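DTDP-4-dehydrorhamnose reductase (Sulfolobus tokodaii, PDB 2GGS) binds NADPH and probably catalyses the NADPH-dependent reduction of dTDP-4-dehydrorhamnose to dTDP-rhamnose. Local coordinates at residues K28-N31 with S32-Q36. Sequence-based numbering, arbitrary orientation.
Sequences KVYN and SSEIQ. With NDP (NADPH dihydro-nicotinamide-adenine-dinucleotide phosphate), chain C.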
loop_
_atom_site.group_PDB
_atom_site.type_symbol
_atom_site.label_atom_id
_atom_site.label_comp_id
_atom_site.label_asym_id
_atom_site.label_seq_id
_atom_site.Cartn_x
_atom_site.Cartn_y
_atom_site.Cartn_z
ATOM N N LYS A 28 -16.052 -6.940 3.057
ATOM C CA LYS A 28 -14.707 -6.935 3.665
ATOM C C LYS A 28 -14.111 -8.330 3.648
ATOM O O LYS A 28 -14.693 -9.219 4.260
ATOM C CB LYS A 28 -14.779 -6.431 5.122
ATOM C CG LYS A 28 -15.394 -5.024 5.254
ATOM C CD LYS A 28 -15.438 -4.554 6.691
ATOM C CE LYS A 28 -16.567 -5.167 7.447
ATOM N NZ LYS A 28 -16.952 -4.174 8.500
ATOM N N VAL A 29 -12.971 -8.502 2.969
ATOM C CA VAL A 29 -12.300 -9.826 2.893
ATOM C C VAL A 29 -11.025 -9.872 3.733
ATOM O O VAL A 29 -10.168 -8.975 3.647
ATOM C CB VAL A 29 -12.027 -10.238 1.404
ATOM C CG1 VAL A 29 -11.033 -11.430 1.308
ATOM C CG2 VAL A 29 -13.347 -10.625 0.707
ATOM N N TYR A 30 -10.857 -10.939 4.530
ATOM C CA TYR A 30 -9.657 -11.107 5.298
ATOM C C TYR A 30 -9.238 -12.555 5.059
ATOM O O TYR A 30 -9.983 -13.297 4.427
ATOM C CB TYR A 30 -9.917 -10.856 6.782
ATOM C CG TYR A 30 -10.869 -11.881 7.421
ATOM C CD1 TYR A 30 -10.369 -13.059 8.006
ATOM C CD2 TYR A 30 -12.237 -11.653 7.444
ATOM C CE1 TYR A 30 -11.242 -13.990 8.606
ATOM C CE2 TYR A 30 -13.113 -12.566 8.030
ATOM C CZ TYR A 30 -12.607 -13.723 8.597
ATOM O OH TYR A 30 -13.498 -14.613 9.159
ATOM N N ASN A 31 -8.048 -12.910 5.520
ATOM C CA ASN A 31 -7.588 -14.288 5.406
ATOM C C ASN A 31 -7.207 -14.750 6.822
ATOM O O ASN A 31 -8.022 -15.356 7.530
ATOM C CB ASN A 31 -6.422 -14.339 4.424
ATOM C CG ASN A 31 -5.908 -15.756 4.160
ATOM O OD1 ASN A 31 -6.659 -16.727 4.236
ATOM N ND2 ASN A 31 -4.617 -15.860 3.840
ATOM N N SER A 32 -6.009 -14.394 7.253
ATOM C CA SER A 32 -5.517 -14.795 8.574
ATOM C C SER A 32 -6.123 -13.989 9.748
ATOM O O SER A 32 -6.271 -14.509 10.878
ATOM C CB SER A 32 -3.997 -14.723 8.605
ATOM O OG SER A 32 -3.526 -15.148 9.878
ATOM N N SER A 33 -6.462 -12.723 9.490
ATOM C CA SER A 33 -6.799 -11.782 10.578
ATOM C C SER A 33 -8.268 -11.405 10.523
ATOM O O SER A 33 -8.689 -10.563 9.736
ATOM C CB SER A 33 -5.847 -10.580 10.534
ATOM O OG SER A 33 -6.169 -9.636 11.541
ATOM N N GLU A 34 -9.074 -12.083 11.354
ATOM C CA GLU A 34 -10.521 -11.912 11.363
ATOM C C GLU A 34 -10.919 -10.476 11.730
ATOM O O GLU A 34 -10.338 -9.846 12.621
ATOM C CB GLU A 34 -11.197 -12.945 12.307
ATOM C CG GLU A 34 -12.722 -13.018 12.151
ATOM C CD GLU A 34 -13.413 -14.010 13.111
ATOM O OE1 GLU A 34 -12.709 -14.774 13.802
ATOM O OE2 GLU A 34 -14.670 -14.036 13.129
ATOM N N ILE A 35 -11.880 -9.960 10.977
ATOM C CA ILE A 35 -12.465 -8.666 11.272
ATOM C C ILE A 35 -13.988 -8.795 11.384
ATOM O O ILE A 35 -14.592 -9.699 10.807
ATOM C CB ILE A 35 -12.025 -7.605 10.222
ATOM C CG1 ILE A 35 -12.340 -8.100 8.796
ATOM C CG2 ILE A 35 -10.536 -7.223 10.450
ATOM C CD1 ILE A 35 -11.894 -7.203 7.682
ATOM N N GLN A 36 -14.588 -7.880 12.145
ATOM C CA GLN A 36 -16.023 -7.828 12.343
ATOM C C GLN A 36 -16.772 -7.800 11.013
ATOM O O GLN A 36 -16.506 -6.949 10.165
ATOM C CB GLN A 36 -16.368 -6.571 13.143
ATOM C CG GLN A 36 -17.861 -6.349 13.329
ATOM C CD GLN A 36 -18.429 -7.347 14.308
ATOM O OE1 GLN A 36 -17.767 -7.699 15.288
ATOM N NE2 GLN A 36 -19.644 -7.830 14.044
HETATM P PA NDP C . -0.918 -5.013 5.251
HETATM O O1A NDP C . 0.284 -5.852 5.377
HETATM O O2A NDP C . -1.286 -4.296 6.495
HETATM O O5B NDP C . -2.173 -5.847 4.775
HETATM C C5B NDP C . -2.023 -6.922 3.865
HETATM C C4B NDP C . -3.419 -7.434 3.618
HETATM O O4B NDP C . -3.333 -8.424 2.591
HETATM C C3B NDP C . -4.071 -8.034 4.853
HETATM O O3B NDP C . -5.416 -7.639 4.882
HETATM C C2B NDP C . -3.962 -9.535 4.555
HETATM O O2B NDP C . -5.027 -10.188 5.178
HETATM C C1B NDP C . -4.122 -9.514 3.042
HETATM N N9A NDP C . -3.625 -10.755 2.438
HETATM C C8A NDP C . -2.329 -11.164 2.346
HETATM N N7A NDP C . -2.309 -12.385 1.738
HETATM C C5A NDP C . -3.579 -12.726 1.463
HETATM C C6A NDP C . -4.147 -13.860 0.868
HETATM N N6A NDP C . -3.367 -14.927 0.540
HETATM N N1A NDP C . -5.511 -13.889 0.767
HETATM C C2A NDP C . -6.341 -12.861 1.199
HETATM N N3A NDP C . -5.774 -11.761 1.796
HETATM C C4A NDP C . -4.428 -11.716 1.921
HETATM O O3 NDP C . -0.580 -4.070 3.975
HETATM P PN NDP C . -0.945 -2.500 3.799
HETATM O O1N NDP C . -2.292 -2.158 4.199
HETATM O O2N NDP C . 0.230 -1.831 4.402
HETATM O O5D NDP C . -0.763 -2.377 2.215
HETATM C C5D NDP C . -1.896 -2.199 1.372
HETATM C C4D NDP C . -1.501 -2.181 -0.099
HETATM O O4D NDP C . -0.606 -1.112 -0.302
HETATM C C3D NDP C . -0.783 -3.439 -0.581
HETATM O O3D NDP C . -1.176 -3.569 -1.920
HETATM C C2D NDP C . 0.679 -3.077 -0.504
HETATM O O2D NDP C . 1.437 -3.872 -1.400
HETATM C C1D NDP C . 0.592 -1.588 -0.919
HETATM N N1N NDP C . 1.759 -0.843 -0.430
HETATM C C2N NDP C . 2.104 -0.990 0.887
HETATM C C3N NDP C . 3.066 -0.184 1.480
HETATM C C7N NDP C . 3.394 -0.392 2.923
HETATM O O7N NDP C . 4.524 0.255 3.462
HETATM N N7N NDP C . 2.631 -1.189 3.669
HETATM C C4N NDP C . 3.782 0.884 0.675
HETATM C C5N NDP C . 3.362 0.950 -0.775
HETATM C C6N NDP C . 2.363 0.091 -1.248
HETATM P P2B NDP C . -4.830 -11.056 6.579
HETATM O O1X NDP C . -6.219 -11.153 7.068
HETATM O O2X NDP C . -3.913 -10.309 7.487
HETATM O O3X NDP C . -4.200 -12.436 6.261
HETATM O O HOH W 1 -14.962 -4.412 10.261
#
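Lys28 lays CB against Ile35 CD1 at 3.9 Å. Its chain bends about CG-CD and brings NZ round to the backbone O of Gln36. The hydrogen bond from Lys28 NZ to Gln36 O is weak, at 3.3 Å, and a water bridges the same two atoms. Tyr30 has the largest share of the packing. Glu34 CA sits over one ring face, 3.7 Å from the centroid of the Tyr30 ring, as a CH-pi contact. The Glu34 side chain runs beside the ring in the same direction, its carboxylate tilted only 16° from the ring plane. Ile35 passes the other way, with CG1 3.8 Å from Tyr30 CD2. With an alanine in place of Tyr30, Glu34 CA and Ile35 would probably lose their packing surface, and the loop would be freer to shift. Strand 26-30 is the second parallel strand of the Rossmann fold, and the turn at its end holds the 2'-phosphate of NADPH. At Asn31 the backbone N donates to phosphate O1X at 3.0 Å, nearly straight (169°). Ser33 N gives O1X a second bond, of 2.9 Å. Ser32 N donates to O3X of the same phosphate at 2.8 Å. Asn31 CG lies anti to its own N (chi1 -177°), and ND2 reaches the adenine, 3.6 Å from C6A of NADPH.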